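Local coordinates for protein neuroglobin (Symsagittifera roscoffensis, PDB 4B4Y) that binds haem and, on its iron, dioxygen, as a globin of the neuroglobin type probably linked to the animal's nervous system, at residues F31-L36 and P66-H71; C119-V124 and A140-Y145. All coordinates share one frame; numbering follows the deposited sequence.

Contact 1: F31-L36 and P66-H71; sequences FVEDVL and PRFKSH. With HEM (protoporphyrin IX containing Fe), chain B; OXY (oxygen molecule), chain C.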
loop_
_atom_site.group_PDB
_atom_site.type_symbol
_atom_site.label_atom_id
_atom_site.label_comp_id
_atom_site.label_asym_id
_atom_site.label_seq_id
_atom_site.Cartn_x
_atom_site.Cartn_y
_atom_site.Cartn_z
ATOM N N PHE A 31 -7.866 -14.775 13.905
ATOM C CA PHE A 31 -7.253 -14.119 15.058
ATOM C C PHE A 31 -6.615 -12.784 14.594
ATOM O O PHE A 31 -6.861 -11.735 15.217
ATOM C CB PHE A 31 -6.247 -15.041 15.777
ATOM C CG PHE A 31 -5.126 -14.316 16.498
ATOM C CD1 PHE A 31 -5.304 -13.702 17.776
ATOM C CD2 PHE A 31 -3.884 -14.260 15.939
ATOM C CE1 PHE A 31 -4.237 -13.027 18.428
ATOM C CE2 PHE A 31 -2.852 -13.596 16.566
ATOM C CZ PHE A 31 -3.029 -12.983 17.811
ATOM N N VAL A 32 -5.838 -12.811 13.518
ATOM C CA VAL A 32 -5.157 -11.644 13.084
ATOM C C VAL A 32 -6.199 -10.588 12.539
ATOM O O VAL A 32 -6.001 -9.433 12.732
ATOM C CB VAL A 32 -4.056 -11.955 11.984
ATOM C CG1 VAL A 32 -3.292 -10.621 11.533
ATOM C CG2 VAL A 32 -3.000 -12.887 12.518
ATOM N N GLU A 33 -7.271 -10.982 11.861
ATOM C CA GLU A 33 -8.307 -10.071 11.376
ATOM C C GLU A 33 -9.111 -9.438 12.588
ATOM O O GLU A 33 -9.387 -8.230 12.592
ATOM C CB GLU A 33 -9.267 -10.840 10.456
ATOM C CG GLU A 33 -8.637 -11.098 9.023
ATOM C CD GLU A 33 -9.603 -11.728 8.024
ATOM O OE1 GLU A 33 -10.831 -11.869 8.317
ATOM O OE2 GLU A 33 -9.105 -12.168 6.953
ATOM N N ASP A 34 -9.305 -10.229 13.658
ATOM C CA ASP A 34 -9.882 -9.718 14.914
ATOM C C ASP A 34 -9.003 -8.585 15.448
ATOM O O ASP A 34 -9.515 -7.586 15.820
ATOM C CB ASP A 34 -9.964 -10.842 16.013
ATOM C CG ASP A 34 -11.114 -11.813 15.774
ATOM O OD1 ASP A 34 -11.996 -11.527 14.918
ATOM O OD2 ASP A 34 -11.086 -12.935 16.378
ATOM N N VAL A 35 -7.689 -8.763 15.432
ATOM C CA VAL A 35 -6.779 -7.770 15.907
ATOM C C VAL A 35 -6.858 -6.470 15.090
ATOM O O VAL A 35 -6.902 -5.364 15.664
ATOM C CB VAL A 35 -5.308 -8.263 15.870
ATOM C CG1 VAL A 35 -4.316 -7.096 16.142
ATOM C CG2 VAL A 35 -5.110 -9.429 16.864
ATOM N N LEU A 36 -6.790 -6.598 13.760
ATOM C CA LEU A 36 -6.747 -5.415 12.906
ATOM C C LEU A 36 -8.135 -4.667 12.991
ATOM O O LEU A 36 -8.186 -3.430 12.939
ATOM C CB LEU A 36 -6.473 -5.895 11.427
ATOM C CG LEU A 36 -6.321 -4.801 10.333
ATOM C CD1 LEU A 36 -5.226 -3.869 10.717
ATOM C CD2 LEU A 36 -6.032 -5.461 8.871
ATOM N N PRO A 66 -11.233 -7.560 0.219
ATOM C CA PRO A 66 -9.936 -8.255 -0.079
ATOM C C PRO A 66 -8.665 -7.537 0.376
ATOM O O PRO A 66 -7.731 -8.211 0.749
ATOM C CB PRO A 66 -9.953 -8.406 -1.646
ATOM C CG PRO A 66 -11.487 -8.518 -1.931
ATOM C CD PRO A 66 -12.067 -7.395 -1.006
ATOM N N ARG A 67 -8.605 -6.217 0.331
ATOM C CA ARG A 67 -7.434 -5.482 0.827
ATOM C C ARG A 67 -7.259 -5.478 2.399
ATOM O O ARG A 67 -6.158 -5.453 2.894
ATOM C CB ARG A 67 -7.471 -4.062 0.270
ATOM C CG ARG A 67 -7.230 -4.140 -1.257
ATOM C CD ARG A 67 -6.958 -2.825 -1.869
ATOM N NE ARG A 67 -6.768 -2.849 -3.335
ATOM C CZ ARG A 67 -5.574 -2.814 -3.966
ATOM N NH1 ARG A 67 -4.402 -2.808 -3.280
ATOM N NH2 ARG A 67 -5.571 -2.794 -5.315
ATOM N N PHE A 68 -8.347 -5.544 3.150
ATOM C CA PHE A 68 -8.258 -5.815 4.570
ATOM C C PHE A 68 -7.703 -7.228 4.771
ATOM O O PHE A 68 -6.779 -7.425 5.534
ATOM C CB PHE A 68 -9.668 -5.727 5.211
ATOM C CG PHE A 68 -9.676 -5.947 6.683
ATOM C CD1 PHE A 68 -9.643 -7.252 7.207
ATOM C CD2 PHE A 68 -9.790 -4.855 7.566
ATOM C CE1 PHE A 68 -9.734 -7.462 8.651
ATOM C CE2 PHE A 68 -9.894 -5.073 8.984
ATOM C CZ PHE A 68 -9.859 -6.381 9.531
ATOM N N LYS A 69 -8.261 -8.213 4.066
ATOM C CA LYS A 69 -7.854 -9.599 4.324
ATOM C C LYS A 69 -6.362 -9.789 4.009
ATOM O O LYS A 69 -5.566 -10.408 4.776
ATOM C CB LYS A 69 -8.756 -10.584 3.547
ATOM C CG LYS A 69 -10.310 -10.318 3.837
ATOM C CD LYS A 69 -11.287 -11.498 3.433
ATOM C CE LYS A 69 -11.745 -11.481 1.977
ATOM N NZ LYS A 69 -10.886 -12.351 1.024
ATOM N N SER A 70 -5.970 -9.214 2.886
ATOM C CA SER A 70 -4.610 -9.323 2.403
ATOM C C SER A 70 -3.652 -8.549 3.340
ATOM O O SER A 70 -2.561 -9.048 3.738
ATOM C CB SER A 70 -4.612 -8.820 0.937
ATOM O OG SER A 70 -3.286 -8.398 0.588
ATOM N N HIS A 71 -4.021 -7.349 3.771
ATOM C CA HIS A 71 -3.100 -6.695 4.776
ATOM C C HIS A 71 -2.971 -7.535 6.103
ATOM O O HIS A 71 -1.937 -7.665 6.689
ATOM C CB HIS A 71 -3.564 -5.251 5.081
ATOM C CG HIS A 71 -2.602 -4.504 5.950
ATOM N ND1 HIS A 71 -1.466 -3.903 5.445
ATOM C CD2 HIS A 71 -2.588 -4.285 7.292
ATOM C CE1 HIS A 71 -0.769 -3.381 6.445
ATOM N NE2 HIS A 71 -1.424 -3.598 7.575
HETATM C CHA HEM B . 2.584 -2.013 6.214
HETATM C CHB HEM B . 3.541 -5.244 9.644
HETATM C CHC HEM B . 2.660 -1.793 13.002
HETATM C CHD HEM B . 0.680 0.970 9.610
HETATM C C1A HEM B . 2.937 -3.184 6.841
HETATM C C2A HEM B . 3.459 -4.355 6.218
HETATM C C3A HEM B . 3.710 -5.242 7.150
HETATM C C4A HEM B . 3.423 -4.646 8.398
HETATM C CMA HEM B . 4.308 -6.682 6.988
HETATM C CAA HEM B . 3.668 -4.496 4.672
HETATM C CBA HEM B . 2.463 -5.213 4.105
HETATM C CGA HEM B . 2.427 -5.163 2.592
HETATM O O1A HEM B . 3.420 -5.343 1.896
HETATM O O2A HEM B . 1.337 -4.915 2.036
HETATM C C1B HEM B . 3.432 -4.590 10.890
HETATM C C2B HEM B . 3.793 -5.127 12.193
HETATM C C3B HEM B . 3.590 -4.189 13.103
HETATM C C4B HEM B . 3.037 -3.029 12.424
HETATM C CMB HEM B . 4.369 -6.556 12.384
HETATM C CAB HEM B . 3.787 -4.311 14.628
HETATM C CBB HEM B . 5.023 -4.389 15.132
HETATM C C1C HEM B . 1.961 -0.784 12.376
HETATM C C2C HEM B . 1.173 0.285 13.019
HETATM C C3C HEM B . 0.561 0.983 12.083
HETATM C C4C HEM B . 0.975 0.422 10.830
HETATM C CMC HEM B . 1.005 0.493 14.547
HETATM C CAC HEM B . -0.363 2.243 12.301
HETATM C CBC HEM B . -1.371 2.426 11.441
HETATM C C1D HEM B . 1.169 0.561 8.383
HETATM C C2D HEM B . 1.131 1.306 7.114
HETATM C C3D HEM B . 1.716 0.342 6.159
HETATM C C4D HEM B . 2.023 -0.897 6.835
HETATM C CMD HEM B . 0.557 2.684 6.769
HETATM C CAD HEM B . 1.828 0.485 4.642
HETATM C CBD HEM B . 0.535 -0.201 5.217
HETATM C CGD HEM B . -0.162 -0.492 4.027
HETATM O O1D HEM B . -1.356 -0.814 4.197
HETATM O O2D HEM B . 0.584 -0.300 3.007
HETATM N NA HEM B . 2.947 -3.398 8.163
HETATM N NB HEM B . 3.001 -3.335 11.088
HETATM N NC HEM B . 1.795 -0.673 11.051
HETATM N ND HEM B . 1.775 -0.670 8.150
HETATM FE FE HEM B . 2.403 -1.996 9.561
HETATM O O1 OXY C . -0.301 -2.984 10.565
HETATM O O2 OXY C . 0.612 -2.778 9.633
HETATM O O HOH W 1 -6.726 -12.470 6.302
#
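Leu-36 and Phe-68 meet tip to tip: CD2 of Leu-36 sits over the centre of the Phe-68 ring, 3.9 Å from its centroid and 10° off the ring normal, a CH-pi contact. Glu-33 takes the rim of the same ring. Its carbonyl O lies in the ring plane, 3.6 Å from Phe-68 CZ, while its CG packs on Phe-68 CE1. Phe-68, its CG anti to the backbone N, also touches Gln-37 and Met-40 of helix 28-42.

This is the B/E helix pairing of the globin fold, the two axes 10.1 Å apart and inclined at 112°, and His-71 stands in the place of the distal histidine. Its NE2 gives a weak hydrogen bond to O2 of the dioxygen (3.0 Å, 143° at the hydrogen), the atom that is bound to the haem iron. Leu-36 CD2 approaches the imidazole at its edge, 4.0 Å from His-71 CD2, and Phe-50 adds an edge-to-face ring contact.

On the outer side a water donates to both Glu-33 OE2 and the Lys-69 carbonyl, bridging the helices. The Lys-69 ammonium stays 6.2 Å from Glu-33 OE2, measured at NZ, too far for a salt bridge.

Contact 2: C119-V124 and A140-Y145; sequences CILTQV and AWLKAY. With HEM (protoporphyrin IX containing Fe), chain B.
Val-124 lies against a face of the Trp-141 indole, its CG2 3.8 Å from the centroid of the six-membered ring and 9° off the normal, a CH-pi contact. The other methyl, CG1, rests by the pyrrole part of the indole, 3.9 Å from Trp-141 NE1, so both branches of the valine bear on the ring system. CG1 is anti to the backbone N (chi1 172°), which leaves CG2 beside that N and over the benzo ring. Ile-120 meets the same indole obliquely, through CG2 and the CZ3 corner. The indole N-H is turned away to Asp-20, which accepts its hydrogen bond, while Ile-17 and Leu-24 of helix 11-24 and Leu-83 of helix 66-83 also touch the Trp-141 side chain.

Segments 119-124 and 140-145 belong to the G and H helices of the globin fold, which run roughly antiparallel here at 144°, their axes 10.6 Å apart. No hydrogen bond joins them, and the interface is made of hydrocarbon and aromatic groups.

Toward the solvent side, Leu-121 and Leu-142 cross at about a right angle, with Leu-121 CD2 3.8 Å from Leu-142 CG. That same methyl touches the CB of Trp-141, so one methyl touches two successive residues of the H helix. Toward the haem, Ile-120 crosses Tyr-145 at about a right angle, and its CD1 comes within 3.5 Å of Tyr-145 CE1. The phenol extends to the porphyrin periphery, where OH lies 3.8 Å from HEM CAB of a vinyl group. This hydroxyl is hydrogen-bonded to the carbonyl of Phe-113 on the G helix, a link that holds the ring beside the haem.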
loop_
_atom_site.group_PDB
_atom_site.type_symbol
_atom_site.label_atom_id
_atom_site.label_comp_id
_atom_site.label_asym_id
_atom_site.label_seq_id
_atom_site.Cartn_x
_atom_site.Cartn_y
_atom_site.Cartn_z
ATOM N N CYS A 119 -4.066 -4.468 21.404
ATOM C CA CYS A 119 -5.072 -5.273 20.695
ATOM C C CYS A 119 -4.654 -6.735 20.491
ATOM O O CYS A 119 -5.515 -7.654 20.521
ATOM C CB CYS A 119 -5.442 -4.676 19.326
ATOM S SG CYS A 119 -6.167 -2.947 19.390
ATOM N N ILE A 120 -3.355 -6.952 20.174
ATOM C CA ILE A 120 -2.855 -8.359 20.032
ATOM C C ILE A 120 -3.087 -9.044 21.375
ATOM O O ILE A 120 -3.705 -10.083 21.431
ATOM C CB ILE A 120 -1.357 -8.341 19.625
ATOM C CG1 ILE A 120 -1.278 -7.877 18.131
ATOM C CG2 ILE A 120 -0.795 -9.743 19.782
ATOM C CD1 ILE A 120 0.107 -7.349 17.744
ATOM N N LEU A 121 -2.574 -8.458 22.475
ATOM C CA LEU A 121 -2.769 -9.057 23.829
ATOM C C LEU A 121 -4.227 -9.341 24.189
ATOM O O LEU A 121 -4.517 -10.378 24.773
ATOM C CB LEU A 121 -1.991 -8.246 24.926
ATOM C CG LEU A 121 -0.601 -8.948 24.906
ATOM C CD1 LEU A 121 0.466 -8.438 23.801
ATOM C CD2 LEU A 121 -0.031 -9.054 26.247
ATOM N N THR A 122 -5.161 -8.461 23.789
ATOM C CA THR A 122 -6.571 -8.693 24.047
ATOM C C THR A 122 -7.115 -9.899 23.293
ATOM O O THR A 122 -7.959 -10.670 23.845
ATOM C CB THR A 122 -7.489 -7.420 23.632
ATOM O OG1 THR A 122 -7.303 -6.386 24.594
ATOM C CG2 THR A 122 -8.986 -7.814 23.591
ATOM N N GLN A 123 -6.798 -9.981 21.979
ATOM C CA GLN A 123 -7.266 -11.162 21.173
ATOM C C GLN A 123 -6.538 -12.410 21.605
ATOM O O GLN A 123 -7.161 -13.425 21.622
ATOM C CB GLN A 123 -7.115 -10.943 19.656
ATOM C CG GLN A 123 -7.846 -9.651 19.226
ATOM C CD GLN A 123 -9.330 -9.680 19.537
ATOM O OE1 GLN A 123 -9.928 -8.631 19.771
ATOM N NE2 GLN A 123 -9.931 -10.837 19.482
ATOM N N VAL A 124 -5.267 -12.333 22.046
ATOM C CA VAL A 124 -4.604 -13.535 22.628
ATOM C C VAL A 124 -5.348 -14.013 23.865
ATOM O O VAL A 124 -5.806 -15.181 23.921
ATOM C CB VAL A 124 -3.090 -13.332 22.923
ATOM C CG1 VAL A 124 -2.545 -14.578 23.705
ATOM C CG2 VAL A 124 -2.313 -13.122 21.630
ATOM N N ALA A 140 5.713 -12.464 28.635
ATOM C CA ALA A 140 6.375 -13.061 27.440
ATOM C C ALA A 140 5.820 -12.411 26.119
ATOM O O ALA A 140 6.594 -11.984 25.216
ATOM C CB ALA A 140 6.170 -14.623 27.396
ATOM N N TRP A 141 4.494 -12.314 26.019
ATOM C CA TRP A 141 3.879 -11.646 24.813
ATOM C C TRP A 141 4.262 -10.198 24.676
ATOM O O TRP A 141 4.617 -9.747 23.599
ATOM C CB TRP A 141 2.394 -11.785 24.891
ATOM C CG TRP A 141 1.957 -13.062 24.395
ATOM C CD1 TRP A 141 1.747 -14.218 25.124
ATOM C CD2 TRP A 141 1.644 -13.366 23.028
ATOM N NE1 TRP A 141 1.248 -15.205 24.281
ATOM C CE2 TRP A 141 1.261 -14.721 22.984
ATOM C CE3 TRP A 141 1.797 -12.651 21.809
ATOM C CZ2 TRP A 141 0.940 -15.356 21.802
ATOM C CZ3 TRP A 141 1.420 -13.296 20.590
ATOM C CH2 TRP A 141 1.009 -14.650 20.615
ATOM N N LEU A 142 4.364 -9.479 25.783
ATOM C CA LEU A 142 4.719 -8.052 25.693
ATOM C C LEU A 142 6.145 -7.883 25.241
ATOM O O LEU A 142 6.532 -6.959 24.431
ATOM C CB LEU A 142 4.448 -7.300 27.045
ATOM C CG LEU A 142 2.956 -7.011 27.387
ATOM C CD1 LEU A 142 2.709 -6.656 28.878
ATOM C CD2 LEU A 142 2.296 -5.927 26.464
ATOM N N LYS A 143 7.003 -8.734 25.794
ATOM C CA LYS A 143 8.404 -8.688 25.349
ATOM C C LYS A 143 8.521 -9.102 23.851
ATOM O O LYS A 143 9.206 -8.444 23.030
ATOM C CB LYS A 143 9.270 -9.595 26.245
ATOM C CG LYS A 143 10.799 -9.275 26.039
ATOM C CD LYS A 143 11.685 -9.684 27.228
ATOM C CE LYS A 143 13.134 -9.186 26.954
ATOM N NZ LYS A 143 14.115 -9.511 28.044
ATOM N N ALA A 144 7.861 -10.169 23.489
ATOM C CA ALA A 144 7.797 -10.573 22.076
ATOM C C ALA A 144 7.341 -9.407 21.182
ATOM O O ALA A 144 7.901 -9.175 20.113
ATOM C CB ALA A 144 6.767 -11.786 21.900
ATOM N N TYR A 145 6.288 -8.689 21.603
ATOM C CA TYR A 145 5.752 -7.602 20.767
ATOM C C TYR A 145 6.795 -6.509 20.595
ATOM O O TYR A 145 6.961 -5.924 19.523
ATOM C CB TYR A 145 4.429 -7.009 21.350
ATOM C CG TYR A 145 3.910 -5.953 20.432
ATOM C CD1 TYR A 145 3.406 -6.285 19.191
ATOM C CD2 TYR A 145 3.993 -4.595 20.794
ATOM C CE1 TYR A 145 2.942 -5.294 18.309
ATOM C CE2 TYR A 145 3.499 -3.632 19.990
ATOM C CZ TYR A 145 2.978 -3.967 18.741
ATOM O OH TYR A 145 2.542 -2.933 17.953
HETATM C CHA HEM B . 2.584 -2.013 6.214
HETATM C CHB HEM B . 3.541 -5.244 9.644
HETATM C CHC HEM B . 2.660 -1.793 13.002
HETATM C CHD HEM B . 0.680 0.970 9.610
HETATM C C1A HEM B . 2.937 -3.184 6.841
HETATM C C2A HEM B . 3.459 -4.355 6.218
HETATM C C3A HEM B . 3.710 -5.242 7.150
HETATM C C4A HEM B . 3.423 -4.646 8.398
HETATM C CMA HEM B . 4.308 -6.682 6.988
HETATM C CAA HEM B . 3.668 -4.496 4.672
HETATM C CBA HEM B . 2.463 -5.213 4.105
HETATM C CGA HEM B . 2.427 -5.163 2.592
HETATM O O1A HEM B . 3.420 -5.343 1.896
HETATM O O2A HEM B . 1.337 -4.915 2.036
HETATM C C1B HEM B . 3.432 -4.590 10.890
HETATM C C2B HEM B . 3.793 -5.127 12.193
HETATM C C3B HEM B . 3.590 -4.189 13.103
HETATM C C4B HEM B . 3.037 -3.029 12.424
HETATM C CMB HEM B . 4.369 -6.556 12.384
HETATM C CAB HEM B . 3.787 -4.311 14.628
HETATM C CBB HEM B . 5.023 -4.389 15.132
HETATM C C1C HEM B . 1.961 -0.784 12.376
HETATM C C2C HEM B . 1.173 0.285 13.019
HETATM C C3C HEM B . 0.561 0.983 12.083
HETATM C C4C HEM B . 0.975 0.422 10.830
HETATM C CMC HEM B . 1.005 0.493 14.547
HETATM C CAC HEM B . -0.363 2.243 12.301
HETATM C CBC HEM B . -1.371 2.426 11.441
HETATM C C1D HEM B . 1.169 0.561 8.383
HETATM C C2D HEM B . 1.131 1.306 7.114
HETATM C C3D HEM B . 1.716 0.342 6.159
HETATM C C4D HEM B . 2.023 -0.897 6.835
HETATM C CMD HEM B . 0.557 2.684 6.769
HETATM C CAD HEM B . 1.828 0.485 4.642
HETATM C CBD HEM B . 0.535 -0.201 5.217
HETATM C CGD HEM B . -0.162 -0.492 4.027
HETATM O O1D HEM B . -1.356 -0.814 4.197
HETATM O O2D HEM B . 0.584 -0.300 3.007
HETATM N NA HEM B . 2.947 -3.398 8.163
HETATM N NB HEM B . 3.001 -3.335 11.088
HETATM N NC HEM B . 1.795 -0.673 11.051
HETATM N ND HEM B . 1.775 -0.670 8.150
HETATM FE FE HEM B . 2.403 -1.996 9.561
#

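In the fold
Contact 1 and contact 2 lie on opposite sides of the chain's centre, about 17 Å apart between their centres, and use different pairs of helices. Segment 31-36 nevertheless joins them: its other flank packs on 119-124, with Val-35 CG1 3.7 Å from Ile-120 CG1 and Phe-31 CE1 3.7 Å from Val-124 CG2. Contact 1 is buried, contact 2 only partly so; each has one exposed residue, Lys-69 and Leu-142. Contact 1 mixes an apolar centre with water-bridged polar groups and reaches the haem at the iron-bound dioxygen. Contact 2 has no polar link between its segments and touches the porphyrin at a vinyl group, away from the iron.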